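Possible thiamine biosynthesis enzyme (Candida albicans, PDB 2X7Q) is of unknown function but has the periplasmic binding protein fold and may bind a small solute, possibly one linked to thiamine biosynthesis. Local coordinates at residues 78-82 against 83-87; 206-209 against 210-213; 263-266 against 267-270; 298-301 against 302-306. The protein carries 1 engineered substitution. All blocks are in the same frame, centred on the assembly; numbering follows the deposited sequence.

Contact 1. Residues 78-82 against 83-87; sequences IADIA and KGNEN
Asp80 and Asn85 meet through their side chains where helix 74-82 ends. Asn85 ND2 donates to Asp80 OD2 at 2.7 Å. The oxygen is met on its syn side, 25° out of the carboxylate plane. The carboxylate and amide planes stand 69° apart. Asp80 CG lies anti to the backbone N (chi1 -160°), which swings the carboxylate out over the loop that follows. Water 1 closes a small ring: it donates to Asp80 OD1 and accepts a weak bond from Asn85 ND2. Asn63 OD1 takes a further weak bond from the same ND2. The amide is also held at its other end. Asn85 OD1 accepts from Asn87 N at 3.1 Å, an Asx turn.

Backbone bonds close the helix. Gly84 N donates to Ile81 O at 3.0 Å. Asn85 N donates to Asp80 O at 3.2 Å. Lys83 N has two weak bonds, to Ala79 O and Asp80 O.

The remaining contacts are apolar or lie against backbone. The aliphatic chain of Lys83 runs back over Ala79, with CG 3.1 Å from Ala79 O. Ile81 packs on Ile88 and Val90 of the next strand. Ala79 and Ala82 both touch Leu292 in a loop.

A calcium ion lies close to Gly84. The positive phi of Gly84 and the two backbone bonds back into the last turn make a Schellman motif, ending helix 74-82 and leading into strand 88-95.

Contact 2. Residues 206-209 against 210-213; sequences ATSS and DSLQ
Ser208 and Ser211 meet at an N-cap, where strand 203-208 passes into helix 209-214. Ser208 is the capping residue. Its CB lies 4.0 Å from Asp210 N. Its OG sits between the backbone N and the carbonyl carbon (chi1 64°), which turns it toward the first turn of the helix. There OG accepts from Ser211 N at 3.3 Å, and the bond is nearly straight at 172°. Ser208 OG also bonds water 2, which gives a weak bond to Ser211 OG.

The backbone adds the first helical bond, from Leu212 N to Ser208 O at 3.0 Å. Thr207 flanks the cap. Its OG1 touches Ser211 CB, and its CG2 meets Leu212 CB at 4.0 Å, the Thr207 and Leu212 side chains crossing at about a right angle. Asp68 holds both hydroxyls here, its O bonded to Thr207 OG1 and its OD1 to Ser211 OG. Ser209 OG is bonded to Asn87 OD1, which ties the start of the helix to the loop before strand 88-95. The side chain of Asp210 lies about 3 Å from a bound calcium ion. Water 3 accepts weakly from Ser209 N and donates to Asp210 OD2 at 2.6 Å.

Contact 3. Residues 263-266 against 267-270; sequences EFNS and RIGK
Asn265 OD1 accepts from Arg267 N at 3.0 Å, within a type I beta turn from Asn265 to Ile268. The donor stands above the amide plane, 56° out of it. Asn265 CG is anti to the backbone N (chi1 -175°), which folds the amide back over the turn. The turn is closed by Ile268 N, which donates to Asn265 O at 3.1 Å. One residue thus accepts twice, once by its side chain and once by its backbone.

The other end of the amide faces Ile268. Asn265 ND2 lies 3.5 Å from Ile268 CB and donates to Thr93 O, fixing the turn to strand 88-95. Ile268 CG2 rests 3.1 Å from Asn265 O. Its side chain packs on Ile223 and Ile230 of helix 216-235, while Asn227 ND2 of that helix donates to Ile268 O. The turn therefore wedges between strand and helix in the loop before helix 275-289.

Arg267 lies on the exposed side. Its chain bends at chi2 and chi3, and CD passes 3.8 Å from Ser266 OG. Within 267-270, Lys270 CB sits 3.3 Å above one face of the Arg267 guanidinium, near its edge rather than its middle.

Contact 4. Residues 298-301 against 302-306; sequences VILK and RLNSN
Val298 and Arg302 lie side by side on helix 296-306, one turn apart and pointing the same way. This is i to i+4 packing of an alpha helix. Val298 CG1 sits over the centre of one face of the Arg302 guanidinium, 3.7 Å above its plane. Arg302 runs extended from CG to NE, with CG anti to the carbonyl carbon (chi1 -69°), and this lays the flat group under the valine methyl. Its CG also lies 3.2 Å from Val298 O, which accepts from Arg302 N. At the tip, NH1 donates to Ala82 O at the end of helix 74-82.

Ile299 comes next, on the buried side. Its CG2 meets Leu303 CD1 at 3.7 Å, the two side chains again being parallel neighbours. Leu303 N donates to Ile299 O at 3.0 Å. Ile299 also packs on Ala82 and Leu292, and Leu303 on Ile78, Ile81 and Val279. This inner side of the helix thus lies against helices 74-82 and 275-289.

Leu300 crosses Asn304 at a slant, with CD1 4.1 Å from ND2. Leu300 O accepts from Asn304 N at 2.8 Å. Leu300 also touches Lys283, and Asn304 touches Trp275.

Lys301 extends from the exposed side. Its carbonyl oxygen lies near Ser305, and a water links the two: water 4 donates to Lys301 O at 2.9 Å and is bonded to Ser305 OG at 2.7 Å.

All four contacts are local and partly buried. Each has an inner side, with Ile81, Thr207, Ile268, or Ile299 and Leu303. Each also has a surface side, with Lys83, Gln213, Arg267 or Lys301. The helices of contacts 1 and 4 pack on each other. Contact 2 meets contact 1 through Asn87 and Ser209. Contact 3 stands apart, its nearest atoms about 9 Å from contact 2 and about 14 Å from contacts 1 and 4. Strand 88-95 is a common neighbour of all four. Contact 1 ends a helix and contact 2 starts one, both mainly by polar bonds. Contact 3 shapes a loop with an asparagine. Contact 4, inside a helix, pairs an apolar inner face with a charged and hydrated outer one.

Contact 1. Residues 78-82 against 83-87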
loop_
_atom_site.group_PDB
_atom_site.type_symbol
_atom_site.label_atom_id
_atom_site.label_comp_id
_atom_site.label_asym_id
_atom_site.label_seq_id
_atom_site.Cartn_x
_atom_site.Cartn_y
_atom_site.Cartn_z
ATOM N N ILE A 78 6.480 3.871 -6.629
ATOM C CA ILE A 78 6.748 5.036 -7.467
ATOM C C ILE A 78 7.998 5.777 -7.005
ATOM O O ILE A 78 8.851 6.137 -7.816
ATOM C CB ILE A 78 5.561 6.019 -7.476
ATOM C CG1 ILE A 78 4.307 5.340 -8.029
ATOM C CG2 ILE A 78 5.903 7.259 -8.291
ATOM C CD1 ILE A 78 4.459 4.838 -9.450
ATOM N N ALA A 79 8.101 6.005 -5.700
ATOM C CA ALA A 79 9.254 6.703 -5.142
ATOM C C ALA A 79 10.533 5.896 -5.335
ATOM O O ALA A 79 11.567 6.442 -5.717
ATOM C CB ALA A 79 9.031 7.007 -3.668
ATOM N N ASP A 80 10.456 4.593 -5.076
ATOM C CA ASP A 80 11.611 3.713 -5.218
ATOM C C ASP A 80 12.145 3.745 -6.649
ATOM O O ASP A 80 13.356 3.763 -6.869
ATOM C CB ASP A 80 11.243 2.282 -4.818
ATOM C CG ASP A 80 12.459 1.440 -4.476
ATOM O OD1 ASP A 80 13.232 1.842 -3.581
ATOM O OD2 ASP A 80 12.641 0.374 -5.098
ATOM N N ILE A 81 11.235 3.755 -7.620
ATOM C CA ILE A 81 11.613 3.826 -9.029
ATOM C C ILE A 81 12.194 5.196 -9.371
ATOM O O ILE A 81 13.206 5.298 -10.064
ATOM C CB ILE A 81 10.409 3.541 -9.952
ATOM C CG1 ILE A 81 9.898 2.115 -9.740
ATOM C CG2 ILE A 81 10.788 3.758 -11.411
ATOM C CD1 ILE A 81 8.699 1.760 -10.595
ATOM N N ALA A 82 11.543 6.244 -8.876
ATOM C CA ALA A 82 11.989 7.615 -9.101
ATOM C C ALA A 82 13.360 7.866 -8.479
ATOM O O ALA A 82 14.072 8.789 -8.875
ATOM C CB ALA A 82 10.969 8.598 -8.549
ATOM N N LYS A 83 13.718 7.039 -7.500
ATOM C CA LYS A 83 14.990 7.179 -6.799
ATOM C C LYS A 83 16.105 6.388 -7.483
ATOM O O LYS A 83 17.261 6.448 -7.065
ATOM C CB LYS A 83 14.848 6.767 -5.328
ATOM C CG LYS A 83 14.080 7.772 -4.468
ATOM C CD LYS A 83 13.777 7.203 -3.086
ATOM C CE LYS A 83 13.090 8.223 -2.183
ATOM N NZ LYS A 83 13.957 9.396 -1.891
ATOM N N GLY A 84 15.756 5.650 -8.534
ATOM C CA GLY A 84 16.752 4.968 -9.342
ATOM C C GLY A 84 16.731 3.451 -9.305
ATOM O O GLY A 84 17.731 2.809 -9.626
ATOM N N ASN A 85 15.602 2.868 -8.916
ATOM C CA ASN A 85 15.470 1.415 -8.956
ATOM C C ASN A 85 14.838 0.962 -10.270
ATOM O O ASN A 85 13.622 0.812 -10.363
ATOM C CB ASN A 85 14.672 0.893 -7.759
ATOM C CG ASN A 85 14.767 -0.614 -7.609
ATOM O OD1 ASN A 85 15.122 -1.324 -8.549
ATOM N ND2 ASN A 85 14.453 -1.109 -6.420
ATOM N N GLU A 86 15.676 0.750 -11.279
ATOM C CA GLU A 86 15.204 0.415 -12.618
ATOM C C GLU A 86 14.806 -1.051 -12.738
ATOM O O GLU A 86 14.442 -1.512 -13.818
ATOM C CB GLU A 86 16.262 0.764 -13.669
ATOM C CG GLU A 86 17.411 -0.232 -13.777
ATOM C CD GLU A 86 18.500 -0.010 -12.743
ATOM O OE1 GLU A 86 18.226 0.635 -11.712
ATOM O OE2 GLU A 86 19.630 -0.495 -12.956
ATOM N N ASN A 87 14.871 -1.777 -11.627
ATOM C CA ASN A 87 14.502 -3.188 -11.620
ATOM C C ASN A 87 13.145 -3.432 -10.969
ATOM O O ASN A 87 12.776 -4.571 -10.687
ATOM C CB ASN A 87 15.591 -4.029 -10.953
ATOM C CG ASN A 87 16.850 -4.119 -11.795
ATOM O OD1 ASN A 87 16.787 -4.146 -13.025
ATOM N ND2 ASN A 87 18.002 -4.165 -11.138
HETATM O O HOH W 1 15.240 -0.386 -3.517
#

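Contact 2. Residues 206-209 against 210-213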
loop_
_atom_site.group_PDB
_atom_site.type_symbol
_atom_site.label_atom_id
_atom_site.label_comp_id
_atom_site.label_asym_id
_atom_site.label_seq_id
_atom_site.Cartn_x
_atom_site.Cartn_y
_atom_site.Cartn_z
ATOM N N ALA A 206 3.217 -4.887 -8.445
ATOM C CA ALA A 206 4.582 -4.678 -8.917
ATOM C C ALA A 206 5.348 -5.985 -9.092
ATOM O O ALA A 206 5.001 -7.008 -8.498
ATOM C CB ALA A 206 5.332 -3.739 -7.983
ATOM N N THR A 207 6.395 -5.932 -9.909
ATOM C CA THR A 207 7.245 -7.091 -10.151
ATOM C C THR A 207 8.681 -6.640 -10.389
ATOM O O THR A 207 8.964 -5.443 -10.427
ATOM C CB THR A 207 6.759 -7.901 -11.368
ATOM O OG1 THR A 207 7.507 -9.119 -11.467
ATOM C CG2 THR A 207 6.931 -7.097 -12.647
ATOM N N SER A 208 9.585 -7.600 -10.544
ATOM C CA SER A 208 10.986 -7.299 -10.800
ATOM C C SER A 208 11.311 -7.484 -12.276
ATOM O O SER A 208 10.530 -8.079 -13.020
ATOM C CB SER A 208 11.884 -8.197 -9.954
ATOM O OG SER A 208 11.729 -9.557 -10.315
ATOM N N SER A 209 12.460 -6.965 -12.696
ATOM C CA SER A 209 12.899 -7.103 -14.078
ATOM C C SER A 209 13.132 -8.569 -14.421
ATOM O O SER A 209 12.891 -9.000 -15.549
ATOM C CB SER A 209 14.173 -6.290 -14.325
ATOM O OG SER A 209 13.929 -4.901 -14.195
ATOM N N ASP A 210 13.604 -9.330 -13.438
ATOM C CA ASP A 210 13.834 -10.757 -13.616
ATOM C C ASP A 210 12.537 -11.488 -13.950
ATOM O O ASP A 210 12.423 -12.131 -14.993
ATOM C CB ASP A 210 14.456 -11.360 -12.353
ATOM C CG ASP A 210 15.875 -10.884 -12.115
ATOM O OD1 ASP A 210 16.808 -11.693 -12.299
ATOM O OD2 ASP A 210 16.056 -9.704 -11.751
ATOM N N SER A 211 11.562 -11.381 -13.053
ATOM C CA SER A 211 10.293 -12.082 -13.199
ATOM C C SER A 211 9.504 -11.626 -14.424
ATOM O O SER A 211 8.792 -12.418 -15.040
ATOM C CB SER A 211 9.443 -11.913 -11.937
ATOM O OG SER A 211 10.106 -12.434 -10.800
ATOM N N LEU A 212 9.631 -10.352 -14.777
ATOM C CA LEU A 212 8.863 -9.798 -15.888
ATOM C C LEU A 212 9.269 -10.398 -17.234
ATOM O O LEU A 212 8.434 -10.563 -18.121
ATOM C CB LEU A 212 8.980 -8.271 -15.926
ATOM C CG LEU A 212 8.171 -7.561 -17.017
ATOM C CD1 LEU A 212 6.715 -8.004 -16.988
ATOM C CD2 LEU A 212 8.278 -6.050 -16.878
ATOM N N GLN A 213 10.549 -10.729 -17.378
ATOM C CA GLN A 213 11.055 -11.285 -18.631
ATOM C C GLN A 213 11.115 -12.808 -18.597
ATOM O O GLN A 213 11.243 -13.457 -19.633
ATOM C CB GLN A 213 12.436 -10.710 -18.973
ATOM C CG GLN A 213 13.574 -11.214 -18.088
ATOM C CD GLN A 213 14.940 -10.864 -18.655
ATOM O OE1 GLN A 213 15.225 -11.123 -19.825
ATOM N NE2 GLN A 213 15.795 -10.286 -17.823
HETATM O O HOH W 2 11.977 -11.212 -8.223
HETATM O O HOH W 3 14.933 -7.341 -11.360
#

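Contact 3. Residues 263-266 against 267-270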
loop_
_atom_site.group_PDB
_atom_site.type_symbol
_atom_site.label_atom_id
_atom_site.label_comp_id
_atom_site.label_asym_id
_atom_site.label_seq_id
_atom_site.Cartn_x
_atom_site.Cartn_y
_atom_site.Cartn_z
ATOM N N GLU A 263 -12.683 0.678 -3.438
ATOM C CA GLU A 263 -13.027 0.251 -4.788
ATOM C C GLU A 263 -11.832 -0.419 -5.454
ATOM O O GLU A 263 -10.927 0.255 -5.944
ATOM C CB GLU A 263 -13.499 1.428 -5.644
ATOM C CG GLU A 263 -13.874 1.026 -7.066
ATOM C CD GLU A 263 -14.117 2.213 -7.975
ATOM O OE1 GLU A 263 -13.593 3.307 -7.683
ATOM O OE2 GLU A 263 -14.823 2.050 -8.992
ATOM N N PHE A 264 -11.830 -1.747 -5.469
ATOM C CA PHE A 264 -10.783 -2.492 -6.153
ATOM C C PHE A 264 -10.904 -2.293 -7.659
ATOM O O PHE A 264 -11.991 -2.029 -8.174
ATOM C CB PHE A 264 -10.864 -3.977 -5.797
ATOM C CG PHE A 264 -10.584 -4.269 -4.349
ATOM C CD1 PHE A 264 -11.624 -4.426 -3.443
ATOM C CD2 PHE A 264 -9.281 -4.385 -3.893
ATOM C CE1 PHE A 264 -11.366 -4.693 -2.109
ATOM C CE2 PHE A 264 -9.017 -4.653 -2.561
ATOM C CZ PHE A 264 -10.061 -4.808 -1.669
ATOM N N ASN A 265 -9.783 -2.409 -8.364
ATOM C CA ASN A 265 -9.774 -2.236 -9.811
ATOM C C ASN A 265 -10.394 -3.431 -10.526
ATOM O O ASN A 265 -9.707 -4.400 -10.836
ATOM C CB ASN A 265 -8.349 -1.999 -10.316
ATOM C CG ASN A 265 -8.296 -1.696 -11.801
ATOM O OD1 ASN A 265 -9.321 -1.437 -12.432
ATOM N ND2 ASN A 265 -7.096 -1.728 -12.369
ATOM N N SER A 266 -11.695 -3.355 -10.789
ATOM C CA SER A 266 -12.404 -4.436 -11.462
ATOM C C SER A 266 -11.953 -4.564 -12.912
ATOM O O SER A 266 -12.241 -5.559 -13.575
ATOM C CB SER A 266 -13.913 -4.203 -11.407
ATOM O OG SER A 266 -14.280 -3.049 -12.135
ATOM N N ARG A 267 -11.237 -3.554 -13.395
ATOM C CA ARG A 267 -10.774 -3.538 -14.776
ATOM C C ARG A 267 -9.310 -3.959 -14.874
ATOM O O ARG A 267 -8.708 -3.896 -15.945
ATOM C CB ARG A 267 -10.959 -2.146 -15.382
ATOM C CG ARG A 267 -12.345 -1.563 -15.195
ATOM C CD ARG A 267 -13.417 -2.479 -15.761
ATOM N NE ARG A 267 -13.195 -2.769 -17.174
ATOM C CZ ARG A 267 -13.304 -3.977 -17.715
ATOM N NH1 ARG A 267 -13.635 -5.019 -16.962
ATOM N NH2 ARG A 267 -13.081 -4.149 -19.010
ATOM N N ILE A 268 -8.745 -4.396 -13.751
ATOM C CA ILE A 268 -7.337 -4.785 -13.706
ATOM C C ILE A 268 -7.017 -5.858 -14.751
ATOM O O ILE A 268 -7.630 -6.928 -14.770
ATOM C CB ILE A 268 -6.913 -5.257 -12.295
ATOM C CG1 ILE A 268 -5.402 -5.499 -12.237
ATOM C CG2 ILE A 268 -7.689 -6.500 -11.877
ATOM C CD1 ILE A 268 -4.903 -5.931 -10.869
ATOM N N GLY A 269 -6.070 -5.549 -15.632
ATOM C CA GLY A 269 -5.672 -6.469 -16.682
ATOM C C GLY A 269 -6.444 -6.266 -17.972
ATOM O O GLY A 269 -6.013 -6.708 -19.038
ATOM N N LYS A 270 -7.590 -5.598 -17.876
ATOM C CA LYS A 270 -8.428 -5.344 -19.044
ATOM C C LYS A 270 -8.073 -4.011 -19.696
ATOM O O LYS A 270 -8.231 -3.839 -20.906
ATOM C CB LYS A 270 -9.911 -5.364 -18.661
ATOM C CG LYS A 270 -10.369 -6.654 -17.997
ATOM C CD LYS A 270 -9.968 -7.873 -18.815
ATOM C CE LYS A 270 -10.493 -9.162 -18.194
ATOM N NZ LYS A 270 -9.771 -10.359 -18.710
#

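Contact 4. Residues 298-301 against 302-306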
loop_
_atom_site.group_PDB
_atom_site.type_symbol
_atom_site.label_atom_id
_atom_site.label_comp_id
_atom_site.label_asym_id
_atom_site.label_seq_id
_atom_site.Cartn_x
_atom_site.Cartn_y
_atom_site.Cartn_z
ATOM N N VAL A 298 13.909 13.788 -14.888
ATOM C CA VAL A 298 14.652 12.607 -14.461
ATOM C C VAL A 298 13.687 11.589 -13.864
ATOM O O VAL A 298 13.800 10.389 -14.114
ATOM C CB VAL A 298 15.741 12.961 -13.433
ATOM C CG1 VAL A 298 16.260 11.706 -12.749
ATOM C CG2 VAL A 298 16.874 13.718 -14.106
ATOM N N ILE A 299 12.730 12.079 -13.081
ATOM C CA ILE A 299 11.684 11.229 -12.528
ATOM C C ILE A 299 10.796 10.691 -13.646
ATOM O O ILE A 299 10.460 9.508 -13.668
ATOM C CB ILE A 299 10.813 11.989 -11.506
ATOM C CG1 ILE A 299 11.666 12.471 -10.330
ATOM C CG2 ILE A 299 9.678 11.105 -11.012
ATOM C CD1 ILE A 299 10.899 13.294 -9.316
ATOM N N LEU A 300 10.426 11.565 -14.577
ATOM C CA LEU A 300 9.578 11.181 -15.703
ATOM C C LEU A 300 10.198 10.062 -16.530
ATOM O O LEU A 300 9.538 9.074 -16.848
ATOM C CB LEU A 300 9.305 12.382 -16.611
ATOM C CG LEU A 300 7.882 12.943 -16.595
ATOM C CD1 LEU A 300 6.877 11.813 -16.404
ATOM C CD2 LEU A 300 7.736 13.986 -15.505
ATOM N N LYS A 301 11.465 10.236 -16.890
ATOM C CA LYS A 301 12.161 9.272 -17.733
ATOM C C LYS A 301 12.276 7.914 -17.051
ATOM O O LYS A 301 12.221 6.875 -17.707
ATOM C CB LYS A 301 13.548 9.793 -18.123
ATOM C CG LYS A 301 14.307 8.867 -19.060
ATOM C CD LYS A 301 15.536 9.540 -19.651
ATOM C CE LYS A 301 16.227 8.621 -20.651
ATOM N NZ LYS A 301 17.351 9.292 -21.361
ATOM N N ARG A 302 12.427 7.927 -15.732
ATOM C CA ARG A 302 12.550 6.687 -14.976
ATOM C C ARG A 302 11.211 5.964 -14.855
ATOM O O ARG A 302 11.155 4.735 -14.886
ATOM C CB ARG A 302 13.147 6.957 -13.593
ATOM C CG ARG A 302 14.608 7.374 -13.634
ATOM C CD ARG A 302 15.126 7.715 -12.253
ATOM N NE ARG A 302 16.557 8.005 -12.261
ATOM C CZ ARG A 302 17.243 8.411 -11.197
ATOM N NH1 ARG A 302 16.631 8.580 -10.035
ATOM N NH2 ARG A 302 18.542 8.650 -11.295
ATOM N N LEU A 303 10.136 6.733 -14.723
ATOM C CA LEU A 303 8.797 6.170 -14.599
ATOM C C LEU A 303 8.248 5.724 -15.954
ATOM O O LEU A 303 7.520 4.737 -16.044
ATOM C CB LEU A 303 7.850 7.184 -13.952
ATOM C CG LEU A 303 8.158 7.565 -12.503
ATOM C CD1 LEU A 303 7.173 8.603 -12.001
ATOM C CD2 LEU A 303 8.136 6.330 -11.615
ATOM N N ASN A 304 8.597 6.459 -17.006
ATOM C CA ASN A 304 8.158 6.126 -18.357
ATOM C C ASN A 304 8.700 4.784 -18.847
ATOM O O ASN A 304 8.180 4.211 -19.802
ATOM C CB ASN A 304 8.546 7.236 -19.340
ATOM C CG ASN A 304 7.533 8.366 -19.380
ATOM O OD1 ASN A 304 6.333 8.145 -19.223
ATOM N ND2 ASN A 304 8.014 9.584 -19.605
ATOM N N SER A 305 9.740 4.287 -18.185
ATOM C CA SER A 305 10.377 3.036 -18.585
ATOM C C SER A 305 9.948 1.857 -17.714
ATOM O O SER A 305 10.033 0.705 -18.137
ATOM C CB SER A 305 11.903 3.173 -18.553
ATOM O OG SER A 305 12.353 4.181 -19.439
ATOM N N ASN A 306 9.490 2.149 -16.500
ATOM C CA ASN A 306 9.153 1.100 -15.543
ATOM C C ASN A 306 7.689 1.087 -15.105
ATOM O O ASN A 306 7.301 0.288 -14.252
ATOM C CB ASN A 306 10.067 1.178 -14.315
ATOM C CG ASN A 306 11.508 0.812 -14.630
ATOM O OD1 ASN A 306 12.119 -0.000 -13.935
ATOM N ND2 ASN A 306 12.057 1.412 -15.677
HETATM O O HOH W 4 12.022 6.654 -20.579
#